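Local coordinates for xylose isomerase-like TIM barrel domain-containing protein (Thermus thermophilus, PDB 3AYV), which is of uncharacterised function but binds zinc ions in a TIM barrel and is probably involved in protection against oxidative stress, at residues V94-I99 against L134-H139; L186-T191 against A210-Y215; Q20-G25 against D227-L232; P141-L146 against G176-L181. All blocks are in the same frame, centred on the assembly; numbering follows the deposited sequence.

In the fold
All four contacts belong to one closed, eight-stranded parallel barrel of the xylose isomerase-like TIM type. Contact 1 joins strands 92-96 and 132-136 and carries ligands of two zinc ions. Contact 2, its centre about 18 Å from that of contact 1, backs strand 185-188, whose His-187 shares a zinc ion with Glu-136 of contact 1. Contact 4 lies about 12 Å from contact 1, centre to centre, and touches it where Trp-178 packs on Asn-137; through Leu-179 it also meets Trp-211 and Tyr-215 of contact 2. Contact 3 stands apart, about 25 Å from contact 1 between centres, where the first and last helices of the barrel come together.

Contact 1: V94-I99 against L134-H139; sequences VFHSGI and LLENSH. With ZN (zinc ion), chain E; ZN (zinc ion), chain F.
The imidazole of His-96 has Ser-138 CB over one face, shifted toward the rim and 4.1 Å from His-96 ND1. At the ring's edge, in its plane, lie a water and Glu-136 OE1, the latter 3.2 Å from His-96 NE2. On the other face of the sheet, Leu-135 CA lies over one face of the Phe-95 ring, and Leu-135 CD1 makes an off-centre CH-pi contact with it. What draws His-96 and Glu-136 together is a shared zinc ion (chain E), bound by His-96 NE2 at 2.4 Å and by Glu-136 OE1 at 1.9 Å; His-55 and two waters also bind it. Their side chains run side by side in the same direction, yet the ring and carboxylate planes stand 87° apart. The strands themselves pair in parallel, Phe-95 N giving to Leu-134 O (3.0 Å) and Glu-136 N to Phe-95 O (2.8 Å). Where they part, water takes over: one molecule accepts from Ser-97 N and Ser-138 OG and donates to Glu-136 O, and a second joins Ile-99 O to Ser-138 OG. Glu-136 CG is anti to the backbone N (chi1 178°) and the chain runs on extended, with OE2 reaching the second zinc ion (chain F) at 2.1 Å. OE2 also lies a longer 2.7 Å from the chain E ion, and the carboxylate thus bridges the two metals asymmetrically.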
loop_
_atom_site.group_PDB
_atom_site.type_symbol
_atom_site.label_atom_id
_atom_site.label_comp_id
_atom_site.label_asym_id
_atom_site.label_seq_id
_atom_site.Cartn_x
_atom_site.Cartn_y
_atom_site.Cartn_z
ATOM N N VAL A 94 -3.566 3.463 -1.930
ATOM C CA VAL A 94 -3.382 2.035 -1.632
ATOM C C VAL A 94 -4.325 1.661 -0.499
ATOM O O VAL A 94 -4.516 2.448 0.440
ATOM C CB VAL A 94 -1.929 1.760 -1.168
ATOM C CG1 VAL A 94 -1.746 0.275 -0.827
ATOM C CG2 VAL A 94 -0.917 2.170 -2.269
ATOM N N PHE A 95 -4.893 0.446 -0.566
ATOM C CA PHE A 95 -5.818 0.001 0.478
ATOM C C PHE A 95 -5.669 -1.517 0.645
ATOM O O PHE A 95 -5.088 -2.211 -0.219
ATOM C CB PHE A 95 -7.277 0.414 0.151
ATOM C CG PHE A 95 -7.906 -0.430 -0.926
ATOM C CD1 PHE A 95 -7.643 -0.165 -2.270
ATOM C CD2 PHE A 95 -8.751 -1.498 -0.600
ATOM C CE1 PHE A 95 -8.183 -0.960 -3.274
ATOM C CE2 PHE A 95 -9.313 -2.307 -1.605
ATOM C CZ PHE A 95 -9.028 -2.031 -2.947
ATOM N N HIS A 96 -6.137 -2.026 1.786
ATOM C CA HIS A 96 -6.098 -3.468 2.064
ATOM C C HIS A 96 -7.446 -4.107 1.766
ATOM O O HIS A 96 -8.459 -3.408 1.751
ATOM C CB HIS A 96 -5.857 -3.692 3.571
ATOM C CG HIS A 96 -4.497 -3.288 4.035
ATOM N ND1 HIS A 96 -4.076 -3.501 5.332
ATOM C CD2 HIS A 96 -3.455 -2.714 3.393
ATOM C CE1 HIS A 96 -2.841 -3.050 5.474
ATOM N NE2 HIS A 96 -2.447 -2.557 4.317
ATOM N N SER A 97 -7.479 -5.434 1.594
ATOM C CA SER A 97 -8.772 -6.110 1.303
ATOM C C SER A 97 -9.751 -6.169 2.485
ATOM O O SER A 97 -10.961 -6.385 2.283
ATOM C CB SER A 97 -8.542 -7.528 0.754
ATOM O OG SER A 97 -8.221 -8.427 1.818
ATOM N N GLY A 98 -9.237 -6.024 3.700
ATOM C CA GLY A 98 -10.090 -6.131 4.882
ATOM C C GLY A 98 -10.142 -7.557 5.442
ATOM O O GLY A 98 -10.721 -7.787 6.515
ATOM N N ILE A 99 -9.519 -8.501 4.741
ATOM C CA ILE A 99 -9.576 -9.920 5.175
ATOM C C ILE A 99 -8.916 -10.071 6.576
ATOM O O ILE A 99 -7.849 -9.499 6.816
ATOM C CB ILE A 99 -8.969 -10.865 4.124
ATOM C CG1 ILE A 99 -9.395 -12.322 4.417
ATOM C CG2 ILE A 99 -7.391 -10.747 4.083
ATOM C CD1 ILE A 99 -8.809 -13.373 3.422
ATOM N N LEU A 134 -5.145 1.012 -5.749
ATOM C CA LEU A 134 -4.281 -0.168 -5.701
ATOM C C LEU A 134 -4.625 -0.993 -4.485
ATOM O O LEU A 134 -4.642 -0.482 -3.379
ATOM C CB LEU A 134 -2.795 0.212 -5.609
ATOM C CG LEU A 134 -2.289 1.170 -6.689
ATOM C CD1 LEU A 134 -0.931 1.718 -6.284
ATOM C CD2 LEU A 134 -2.221 0.410 -8.022
ATOM N N LEU A 135 -4.864 -2.278 -4.706
ATOM C CA LEU A 135 -5.086 -3.221 -3.605
ATOM C C LEU A 135 -3.777 -3.880 -3.201
ATOM O O LEU A 135 -3.063 -4.434 -4.043
ATOM C CB LEU A 135 -6.112 -4.285 -4.074
ATOM C CG LEU A 135 -6.448 -5.485 -3.173
ATOM C CD1 LEU A 135 -6.893 -4.989 -1.799
ATOM C CD2 LEU A 135 -7.526 -6.284 -3.860
ATOM N N GLU A 136 -3.470 -3.839 -1.896
ATOM C CA GLU A 136 -2.211 -4.386 -1.352
ATOM C C GLU A 136 -2.501 -5.726 -0.668
ATOM O O GLU A 136 -3.557 -5.864 -0.032
ATOM C CB GLU A 136 -1.656 -3.383 -0.336
ATOM C CG GLU A 136 -0.406 -3.805 0.351
ATOM C CD GLU A 136 -0.096 -2.965 1.578
ATOM O OE1 GLU A 136 -0.673 -1.889 1.782
ATOM O OE2 GLU A 136 0.754 -3.388 2.357
ATOM N N ASN A 137 -1.612 -6.721 -0.821
ATOM C CA ASN A 137 -1.804 -7.971 -0.069
ATOM C C ASN A 137 -1.498 -7.707 1.411
ATOM O O ASN A 137 -0.560 -6.965 1.739
ATOM C CB ASN A 137 -0.908 -9.111 -0.593
ATOM C CG ASN A 137 0.589 -8.765 -0.553
ATOM O OD1 ASN A 137 1.032 -7.836 -1.225
ATOM N ND2 ASN A 137 1.367 -9.516 0.255
ATOM N N SER A 138 -2.277 -8.352 2.276
ATOM C CA SER A 138 -2.107 -8.265 3.715
ATOM C C SER A 138 -2.102 -9.681 4.301
ATOM O O SER A 138 -1.040 -10.308 4.359
ATOM C CB SER A 138 -3.172 -7.340 4.335
ATOM O OG SER A 138 -4.497 -7.761 4.012
ATOM N N HIS A 139 -3.280 -10.227 4.598
ATOM C CA HIS A 139 -3.416 -11.521 5.242
ATOM C C HIS A 139 -3.915 -12.636 4.339
ATOM O O HIS A 139 -4.162 -13.732 4.835
ATOM C CB HIS A 139 -4.334 -11.409 6.493
ATOM C CG HIS A 139 -3.788 -10.476 7.522
ATOM N ND1 HIS A 139 -2.843 -10.863 8.447
ATOM C CD2 HIS A 139 -3.996 -9.150 7.724
ATOM C CE1 HIS A 139 -2.511 -9.823 9.195
ATOM N NE2 HIS A 139 -3.196 -8.770 8.774
HETATM ZN ZN ZN E . -0.464 -1.406 3.647
HETATM ZN ZN ZN F . 2.661 -2.616 2.852
HETATM O O HOH W 1 -5.143 -7.086 1.573
HETATM O O HOH W 2 -6.776 -6.880 5.347
HETATM O O HOH W 3 1.483 -0.677 3.967
HETATM O O HOH W 4 -0.040 -1.539 6.066
HETATM O O HOH W 5 3.178 -2.461 5.212
#

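Contact 2: L186-T191 against A210-Y215; sequences LHLNDT and AWLRPY. With ZN (zinc ion), chain F.
Leu-188 and Leu-212 reach toward each other tip to tip, with Leu-188 CD2 stopping 3.9 Å from Leu-212 CD1. Leu-186, two residues earlier on the same strand, meets the loop differently. It slides past both Leu-212 and Trp-211 in opposite directions, and its CD2 branch comes to the edge of the indole near the ring plane, 4.1 Å from Trp-211 CZ3. The other branch, CD1, turns to Tyr-215, which crosses Leu-186 at about a right angle and offers CB at 4.0 Å, while the phenol ring leads away. Leu-212 CG, anti to the backbone N (chi1 178°), is set toward the strand; CD1 meets both leucines there, CD2 Leu-188 alone. A bond from Tyr-215 N to Leu-212 O closes a short turn that brings both to the same strand, and Trp-211 NE1 is hydrogen-bonded to Leu-206 O. Helix 229-240 adds Leu-235 beside Leu-188 and Leu-212. Between the strand's leucines comes His-187, pointed elsewhere: its ND1 binds a zinc ion (chain F) at 2.4 Å. Inward and outward alternation is typical of TIM-barrel strands; here the inward residue is a zinc ligand, and the leucines pack outward against helix 229-240 and the loop leading to strand 219-222.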
loop_
_atom_site.group_PDB
_atom_site.type_symbol
_atom_site.label_atom_id
_atom_site.label_comp_id
_atom_site.label_asym_id
_atom_site.label_seq_id
_atom_site.Cartn_x
_atom_site.Cartn_y
_atom_site.Cartn_z
ATOM N N LEU A 186 5.255 -1.228 -5.362
ATOM C CA LEU A 186 5.864 -2.153 -4.411
ATOM C C LEU A 186 6.066 -1.500 -3.075
ATOM O O LEU A 186 6.518 -0.349 -2.996
ATOM C CB LEU A 186 7.184 -2.740 -4.939
ATOM C CG LEU A 186 6.877 -3.804 -5.998
ATOM C CD1 LEU A 186 7.007 -3.202 -7.387
ATOM C CD2 LEU A 186 7.705 -5.093 -5.823
ATOM N N HIS A 187 5.676 -2.224 -2.030
ATOM C CA HIS A 187 5.941 -1.809 -0.662
ATOM C C HIS A 187 7.164 -2.565 -0.193
ATOM O O HIS A 187 7.152 -3.795 -0.117
ATOM C CB HIS A 187 4.731 -2.104 0.223
ATOM C CG HIS A 187 3.695 -1.027 0.194
ATOM N ND1 HIS A 187 2.592 -1.040 1.016
ATOM C CD2 HIS A 187 3.606 0.115 -0.533
ATOM C CE1 HIS A 187 1.842 0.022 0.771
ATOM N NE2 HIS A 187 2.442 0.747 -0.155
ATOM N N LEU A 188 8.228 -1.821 0.094
ATOM C CA LEU A 188 9.535 -2.420 0.368
ATOM C C LEU A 188 9.982 -2.249 1.800
ATOM O O LEU A 188 9.896 -1.157 2.354
ATOM C CB LEU A 188 10.595 -1.804 -0.534
ATOM C CG LEU A 188 10.383 -1.977 -2.050
ATOM C CD1 LEU A 188 11.563 -1.258 -2.717
ATOM C CD2 LEU A 188 10.384 -3.439 -2.416
ATOM N N ASN A 189 10.441 -3.350 2.377
ATOM C CA ASN A 189 11.119 -3.360 3.670
ATOM C C ASN A 189 11.641 -4.770 3.883
ATOM O O ASN A 189 11.523 -5.588 2.969
ATOM C CB ASN A 189 10.193 -2.876 4.810
ATOM C CG ASN A 189 8.915 -3.694 4.938
ATOM O OD1 ASN A 189 8.915 -4.911 4.739
ATOM N ND2 ASN A 189 7.811 -3.017 5.270
ATOM N N ASP A 190 12.226 -5.048 5.056
ATOM C CA ASP A 190 12.634 -6.402 5.376
ATOM C C ASP A 190 12.092 -6.849 6.740
ATOM O O ASP A 190 11.636 -6.037 7.548
ATOM C CB ASP A 190 14.162 -6.570 5.290
ATOM C CG ASP A 190 14.568 -7.913 4.696
ATOM O OD1 ASP A 190 13.743 -8.854 4.685
ATOM O OD2 ASP A 190 15.750 -8.069 4.297
ATOM N N THR A 191 12.144 -8.149 6.953
ATOM C CA THR A 191 11.556 -8.783 8.116
ATOM C C THR A 191 12.475 -9.933 8.525
ATOM O O THR A 191 13.223 -10.469 7.698
ATOM C CB THR A 191 10.145 -9.336 7.798
ATOM O OG1 THR A 191 9.726 -10.194 8.873
ATOM C CG2 THR A 191 10.130 -10.139 6.476
ATOM N N ALA A 210 17.709 -11.204 -5.000
ATOM C CA ALA A 210 17.329 -12.322 -5.849
ATOM C C ALA A 210 16.098 -12.078 -6.742
ATOM O O ALA A 210 15.940 -12.770 -7.750
ATOM C CB ALA A 210 17.146 -13.617 -5.006
ATOM N N TRP A 211 15.229 -11.112 -6.405
ATOM C CA TRP A 211 13.970 -10.973 -7.148
ATOM C C TRP A 211 13.535 -9.570 -7.528
ATOM O O TRP A 211 12.660 -9.411 -8.380
ATOM C CB TRP A 211 12.823 -11.712 -6.410
ATOM C CG TRP A 211 12.549 -11.187 -5.018
ATOM C CD1 TRP A 211 13.073 -11.672 -3.839
ATOM C CD2 TRP A 211 11.699 -10.090 -4.658
ATOM N NE1 TRP A 211 12.586 -10.938 -2.780
ATOM C CE2 TRP A 211 11.745 -9.965 -3.252
ATOM C CE3 TRP A 211 10.876 -9.214 -5.384
ATOM C CZ2 TRP A 211 11.006 -8.991 -2.562
ATOM C CZ3 TRP A 211 10.151 -8.241 -4.693
ATOM C CH2 TRP A 211 10.227 -8.136 -3.301
ATOM N N LEU A 212 14.130 -8.543 -6.918
ATOM C CA LEU A 212 13.585 -7.185 -7.047
ATOM C C LEU A 212 14.057 -6.412 -8.281
ATOM O O LEU A 212 13.353 -5.501 -8.758
ATOM C CB LEU A 212 13.848 -6.362 -5.776
ATOM C CG LEU A 212 13.382 -4.894 -5.743
ATOM C CD1 LEU A 212 11.842 -4.763 -5.803
ATOM C CD2 LEU A 212 13.916 -4.244 -4.489
ATOM N N ARG A 213 15.227 -6.766 -8.802
ATOM C CA ARG A 213 15.820 -5.975 -9.885
ATOM C C ARG A 213 14.875 -5.719 -11.087
ATOM O O ARG A 213 14.832 -4.588 -11.582
ATOM C CB ARG A 213 17.187 -6.528 -10.341
ATOM C CG ARG A 213 18.039 -5.464 -11.041
ATOM C CD ARG A 213 19.384 -6.011 -11.479
ATOM N NE ARG A 213 19.744 -7.196 -10.699
ATOM C CZ ARG A 213 20.630 -7.204 -9.711
ATOM N NH1 ARG A 213 21.258 -6.083 -9.398
ATOM N NH2 ARG A 213 20.891 -8.326 -9.044
ATOM N N PRO A 214 14.098 -6.738 -11.532
ATOM C CA PRO A 214 13.191 -6.457 -12.663
ATOM C C PRO A 214 12.162 -5.362 -12.414
ATOM O O PRO A 214 11.604 -4.835 -13.371
ATOM C CB PRO A 214 12.507 -7.811 -12.925
ATOM C CG PRO A 214 13.454 -8.819 -12.391
ATOM C CD PRO A 214 14.041 -8.158 -11.150
ATOM N N TYR A 215 11.926 -5.000 -11.148
ATOM C CA TYR A 215 10.832 -4.071 -10.766
ATOM C C TYR A 215 11.289 -2.664 -10.444
ATOM O O TYR A 215 10.507 -1.815 -10.052
ATOM C CB TYR A 215 10.003 -4.690 -9.602
ATOM C CG TYR A 215 9.446 -6.029 -10.007
ATOM C CD1 TYR A 215 8.240 -6.112 -10.699
ATOM C CD2 TYR A 215 10.150 -7.205 -9.771
ATOM C CE1 TYR A 215 7.740 -7.324 -11.117
ATOM C CE2 TYR A 215 9.658 -8.420 -10.198
ATOM C CZ TYR A 215 8.444 -8.468 -10.863
ATOM O OH TYR A 215 7.947 -9.675 -11.289
HETATM ZN ZN ZN F . 2.661 -2.616 2.852
HETATM O O HOH W 3 1.483 -0.677 3.967
HETATM O O HOH W 5 3.178 -2.461 5.212
#

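Contact 3: Q20-G25 against D227-L232; sequences QALGLG and DPEASL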
loop_
_atom_site.group_PDB
_atom_site.type_symbol
_atom_site.label_atom_id
_atom_site.label_comp_id
_atom_site.label_asym_id
_atom_site.label_seq_id
_atom_site.Cartn_x
_atom_site.Cartn_y
_atom_site.Cartn_z
ATOM N N GLN A 20 13.169 15.623 1.488
ATOM C CA GLN A 20 13.857 16.637 0.703
ATOM C C GLN A 20 15.312 16.219 0.538
ATOM O O GLN A 20 15.831 16.158 -0.580
ATOM C CB GLN A 20 13.767 17.985 1.431
ATOM C CG GLN A 20 13.755 19.214 0.521
ATOM C CD GLN A 20 12.714 19.112 -0.593
ATOM O OE1 GLN A 20 11.507 18.949 -0.337
ATOM N NE2 GLN A 20 13.181 19.190 -1.837
ATOM N N ALA A 21 15.935 15.885 1.665
ATOM C CA ALA A 21 17.370 15.630 1.747
ATOM C C ALA A 21 17.796 14.396 0.977
ATOM O O ALA A 21 18.913 14.339 0.464
ATOM C CB ALA A 21 17.800 15.526 3.199
ATOM N N LEU A 22 16.902 13.410 0.882
ATOM C CA LEU A 22 17.215 12.197 0.154
ATOM C C LEU A 22 16.613 12.171 -1.256
ATOM O O LEU A 22 16.847 11.230 -2.004
ATOM C CB LEU A 22 16.788 10.964 0.956
ATOM C CG LEU A 22 17.510 10.681 2.289
ATOM C CD1 LEU A 22 16.683 9.711 3.123
ATOM C CD2 LEU A 22 18.946 10.142 2.081
ATOM N N GLY A 23 15.846 13.203 -1.605
ATOM C CA GLY A 23 15.173 13.292 -2.912
ATOM C C GLY A 23 14.107 12.226 -3.100
ATOM O O GLY A 23 13.937 11.682 -4.195
ATOM N N LEU A 24 13.396 11.915 -2.021
ATOM C CA LEU A 24 12.353 10.902 -2.065
ATOM C C LEU A 24 10.969 11.499 -2.324
ATOM O O LEU A 24 10.671 12.658 -1.972
ATOM C CB LEU A 24 12.356 10.088 -0.762
ATOM C CG LEU A 24 13.578 9.194 -0.521
ATOM C CD1 LEU A 24 13.534 8.624 0.874
ATOM C CD2 LEU A 24 13.674 8.071 -1.536
ATOM N N GLY A 25 10.121 10.695 -2.958
ATOM C CA GLY A 25 8.703 11.010 -3.038
ATOM C C GLY A 25 8.011 10.637 -1.719
ATOM O O GLY A 25 8.667 10.275 -0.728
ATOM N N ASP A 227 15.561 5.172 9.912
ATOM C CA ASP A 227 16.063 5.993 8.823
ATOM C C ASP A 227 16.171 5.195 7.529
ATOM O O ASP A 227 16.814 4.161 7.503
ATOM C CB ASP A 227 17.441 6.579 9.124
ATOM C CG ASP A 227 17.829 7.624 8.097
ATOM O OD1 ASP A 227 17.384 8.796 8.233
ATOM O OD2 ASP A 227 18.514 7.258 7.119
ATOM N N PRO A 228 15.575 5.702 6.441
ATOM C CA PRO A 228 15.518 4.921 5.204
ATOM C C PRO A 228 16.759 4.979 4.317
ATOM O O PRO A 228 16.785 4.316 3.273
ATOM C CB PRO A 228 14.315 5.524 4.471
ATOM C CG PRO A 228 14.270 6.964 4.932
ATOM C CD PRO A 228 14.906 7.011 6.309
ATOM N N GLU A 229 17.795 5.728 4.701
ATOM C CA GLU A 229 18.950 5.821 3.795
ATOM C C GLU A 229 19.518 4.469 3.383
ATOM O O GLU A 229 19.821 4.272 2.202
ATOM C CB GLU A 229 20.074 6.718 4.316
ATOM C CG GLU A 229 21.037 7.073 3.186
ATOM C CD GLU A 229 22.217 7.871 3.630
ATOM O OE1 GLU A 229 22.045 8.788 4.452
ATOM O OE2 GLU A 229 23.327 7.576 3.133
ATOM N N ALA A 230 19.676 3.543 4.325
ATOM C CA ALA A 230 20.244 2.239 3.977
ATOM C C ALA A 230 19.446 1.514 2.876
ATOM O O ALA A 230 20.022 0.793 2.064
ATOM C CB ALA A 230 20.374 1.349 5.209
ATOM N N SER A 231 18.126 1.702 2.851
ATOM C CA SER A 231 17.311 1.075 1.792
ATOM C C SER A 231 17.528 1.741 0.435
ATOM O O SER A 231 17.598 1.060 -0.588
ATOM C CB SER A 231 15.814 1.082 2.135
ATOM O OG SER A 231 15.588 0.320 3.299
ATOM N N LEU A 232 17.612 3.068 0.428
ATOM C CA LEU A 232 17.901 3.788 -0.810
ATOM C C LEU A 232 19.255 3.350 -1.409
ATOM O O LEU A 232 19.373 3.122 -2.629
ATOM C CB LEU A 232 17.811 5.297 -0.567
ATOM C CG LEU A 232 17.875 6.206 -1.796
ATOM C CD1 LEU A 232 16.958 5.716 -2.962
ATOM C CD2 LEU A 232 17.555 7.648 -1.373
#
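Leu-22 spreads its side chain over the start of helix 229-240, one methyl on each of two neighbouring residues. Its CD1 lies 4.1 Å from Pro-228 CG, an oblique crossing, while CD2 sits 3.9 Å from Glu-229 CG, where the two side chains cross at about a right angle. Leu-22 CD2 is thus nearest the aliphatic CG, with Glu-229 OE1 slightly farther. One turn further on, Leu-232 reaches back between the two leucines of segment 20-25: its CD2 methyl comes to 3.7 Å from Leu-22 O and 3.9 Å from Leu-24 CD2. Leu-232 CG, anti to the backbone N (chi1 -171°), is directed toward that segment. Leu-24 and Leu-232 slide past each other in opposite directions.

Both backbones change course here. Helix 12-22 ends in a Schellman motif at Gly-23, with positive phi and two bonds back into the last turn, one of them Gly-23 N to Gln-20 O, and the chain then turns into strand 25-29 through Leu-24. On the other side Asp-227 caps the start of the last helix: its OD2 accepts from Glu-229 N at 3.0 Å, the donor standing above the carboxylate plane, 47° out of it. OD1 of the same residue forms a salt bridge with Arg-18 on helix 12-22. The contact therefore joins the first and last helices of the TIM barrel, where the ring closes. Its chemistry is divided: leucines, a proline, the aliphatic part of Glu-229 and the Leu-22 carbonyl pack directly, and the Asp-227 carboxylate, shared between a helix start and Arg-18, adds a polar tie beside them.

Contact 4: P141-L146 against G176-L181; sequences PHPEAL and GPWLAL
Pro-143 and Trp-178 bring their backbones closest, CA to CA 5.6 Å, where a 3-10 turn at 143-145 meets the short helix 176-179. Both belong to connections of the TIM barrel: the turn follows strand 132-136 and precedes helix 147-153, and the helix lies between strands 158-162 and 185-188. The proline is laid on the indole in a CH-pi contact. Its CD stands 3.6 Å from the centroid of the six-membered ring of Trp-178 and only 8° off the normal, nearly central over the face, and its CB reaches toward Trp-178 CE3. The two side chains cross at about a right angle.

With Trp-178 CG anti to the carbonyl carbon (chi1 -55°), the bond from CB to CG leads toward Pro-143. The indole is held in place by more than the proline: its NE1 is hydrogen-bonded to Thr-172 O, and the ring of Phe-161 meets it with planes only about 15° apart. At its edge, near the plane, comes Leu-146 CD1, 4.2 Å from Trp-178 CZ3.

Leu-181 brings its CD1 methyl to Pro-143 and to Leu-146 just after the turn, 3.7 Å from Pro-143 CB and 4.0 Å from Leu-146 CB. The turn itself is pinned from within, Glu-144 N giving a hydrogen bond to His-142 ND1 at 2.9 Å, while Leu-146 N returns to Pro-143 O. Beyond the indole, the ring of Pro-143 also presses on the first turn of the helix: Pro-143 CG lies 3.4 Å from Pro-177 O and touches Pro-177 CB at 3.6 Å.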
loop_
_atom_site.group_PDB
_atom_site.type_symbol
_atom_site.label_atom_id
_atom_site.label_comp_id
_atom_site.label_asym_id
_atom_site.label_seq_id
_atom_site.Cartn_x
_atom_site.Cartn_y
_atom_site.Cartn_z
ATOM N N PRO A 141 -4.010 -15.807 2.216
ATOM C CA PRO A 141 -3.017 -16.893 2.247
ATOM C C PRO A 141 -2.275 -17.123 0.915
ATOM O O PRO A 141 -1.140 -17.606 0.942
ATOM C CB PRO A 141 -3.820 -18.120 2.715
ATOM C CG PRO A 141 -5.279 -17.767 2.560
ATOM C CD PRO A 141 -5.361 -16.237 2.638
ATOM N N HIS A 142 -2.878 -16.735 -0.217
ATOM C CA HIS A 142 -2.345 -17.026 -1.549
ATOM C C HIS A 142 -2.913 -15.987 -2.525
ATOM O O HIS A 142 -4.051 -15.521 -2.346
ATOM C CB HIS A 142 -2.762 -18.463 -1.984
ATOM C CG HIS A 142 -2.148 -18.922 -3.273
ATOM N ND1 HIS A 142 -2.606 -18.523 -4.516
ATOM C CD2 HIS A 142 -1.106 -19.761 -3.511
ATOM C CE1 HIS A 142 -1.859 -19.070 -5.459
ATOM N NE2 HIS A 142 -0.946 -19.834 -4.877
ATOM N N PRO A 143 -2.119 -15.598 -3.544
ATOM C CA PRO A 143 -2.503 -14.549 -4.492
ATOM C C PRO A 143 -3.757 -14.895 -5.302
ATOM O O PRO A 143 -4.405 -13.989 -5.850
ATOM C CB PRO A 143 -1.266 -14.400 -5.401
ATOM C CG PRO A 143 -0.465 -15.654 -5.183
ATOM C CD PRO A 143 -0.731 -16.046 -3.760
ATOM N N GLU A 144 -4.113 -16.183 -5.359
ATOM C CA GLU A 144 -5.349 -16.602 -6.054
ATOM C C GLU A 144 -6.613 -15.927 -5.510
ATOM O O GLU A 144 -7.596 -15.831 -6.238
ATOM C CB GLU A 144 -5.522 -18.121 -6.016
ATOM C CG GLU A 144 -5.930 -18.577 -4.623
ATOM C CD GLU A 144 -5.996 -20.069 -4.438
ATOM O OE1 GLU A 144 -5.782 -20.813 -5.427
ATOM O OE2 GLU A 144 -6.265 -20.496 -3.280
ATOM N N ALA A 145 -6.611 -15.478 -4.243
ATOM C CA ALA A 145 -7.792 -14.814 -3.715
ATOM C C ALA A 145 -7.880 -13.349 -4.156
ATOM O O ALA A 145 -8.943 -12.735 -4.060
ATOM C CB ALA A 145 -7.835 -14.909 -2.209
ATOM N N LEU A 146 -6.761 -12.801 -4.629
ATOM C CA LEU A 146 -6.749 -11.420 -5.131
ATOM C C LEU A 146 -6.973 -11.378 -6.642
ATOM O O LEU A 146 -7.536 -10.419 -7.171
ATOM C CB LEU A 146 -5.415 -10.725 -4.793
ATOM C CG LEU A 146 -5.235 -10.539 -3.274
ATOM C CD1 LEU A 146 -3.935 -9.793 -3.035
ATOM C CD2 LEU A 146 -6.470 -9.841 -2.573
ATOM N N GLY A 176 7.370 -15.134 -5.808
ATOM C CA GLY A 176 6.972 -15.540 -7.185
ATOM C C GLY A 176 5.484 -15.476 -7.524
ATOM O O GLY A 176 5.067 -14.753 -8.432
ATOM N N PRO A 177 4.662 -16.247 -6.803
ATOM C CA PRO A 177 3.219 -16.279 -7.075
ATOM C C PRO A 177 2.564 -14.891 -6.983
ATOM O O PRO A 177 1.603 -14.602 -7.725
ATOM C CB PRO A 177 2.696 -17.227 -5.984
ATOM C CG PRO A 177 3.848 -18.177 -5.766
ATOM C CD PRO A 177 5.075 -17.304 -5.862
ATOM N N TRP A 178 3.072 -14.043 -6.079
ATOM C CA TRP A 178 2.539 -12.695 -5.908
ATOM C C TRP A 178 2.977 -11.771 -7.026
ATOM O O TRP A 178 2.188 -10.966 -7.537
ATOM C CB TRP A 178 2.934 -12.093 -4.554
ATOM C CG TRP A 178 2.543 -12.940 -3.379
ATOM C CD1 TRP A 178 3.338 -13.870 -2.752
ATOM C CD2 TRP A 178 1.298 -12.930 -2.663
ATOM N NE1 TRP A 178 2.657 -14.459 -1.708
ATOM C CE2 TRP A 178 1.404 -13.905 -1.627
ATOM C CE3 TRP A 178 0.098 -12.195 -2.787
ATOM C CZ2 TRP A 178 0.360 -14.175 -0.726
ATOM C CZ3 TRP A 178 -0.961 -12.480 -1.894
ATOM C CH2 TRP A 178 -0.806 -13.458 -0.865
ATOM N N LEU A 179 4.245 -11.871 -7.396
ATOM C CA LEU A 179 4.762 -11.130 -8.553
ATOM C C LEU A 179 3.994 -11.431 -9.850
ATOM O O LEU A 179 3.906 -10.577 -10.730
ATOM C CB LEU A 179 6.239 -11.462 -8.730
ATOM C CG LEU A 179 7.094 -10.876 -7.592
ATOM C CD1 LEU A 179 8.556 -11.375 -7.651
ATOM C CD2 LEU A 179 7.029 -9.368 -7.604
ATOM N N ALA A 180 3.441 -12.641 -9.939
ATOM C CA ALA A 180 2.638 -13.044 -11.106
ATOM C C ALA A 180 1.365 -12.202 -11.284
ATOM O O ALA A 180 0.744 -12.214 -12.360
ATOM C CB ALA A 180 2.324 -14.547 -11.068
ATOM N N LEU A 181 0.984 -11.451 -10.248
ATOM C CA LEU A 181 -0.188 -10.561 -10.323
ATOM C C LEU A 181 0.176 -9.228 -10.957
ATOM O O LEU A 181 -0.655 -8.336 -11.085
ATOM C CB LEU A 181 -0.770 -10.311 -8.927
ATOM C CG LEU A 181 -1.447 -11.475 -8.200
ATOM C CD1 LEU A 181 -1.945 -11.001 -6.825
ATOM C CD2 LEU A 181 -2.619 -12.023 -9.003
#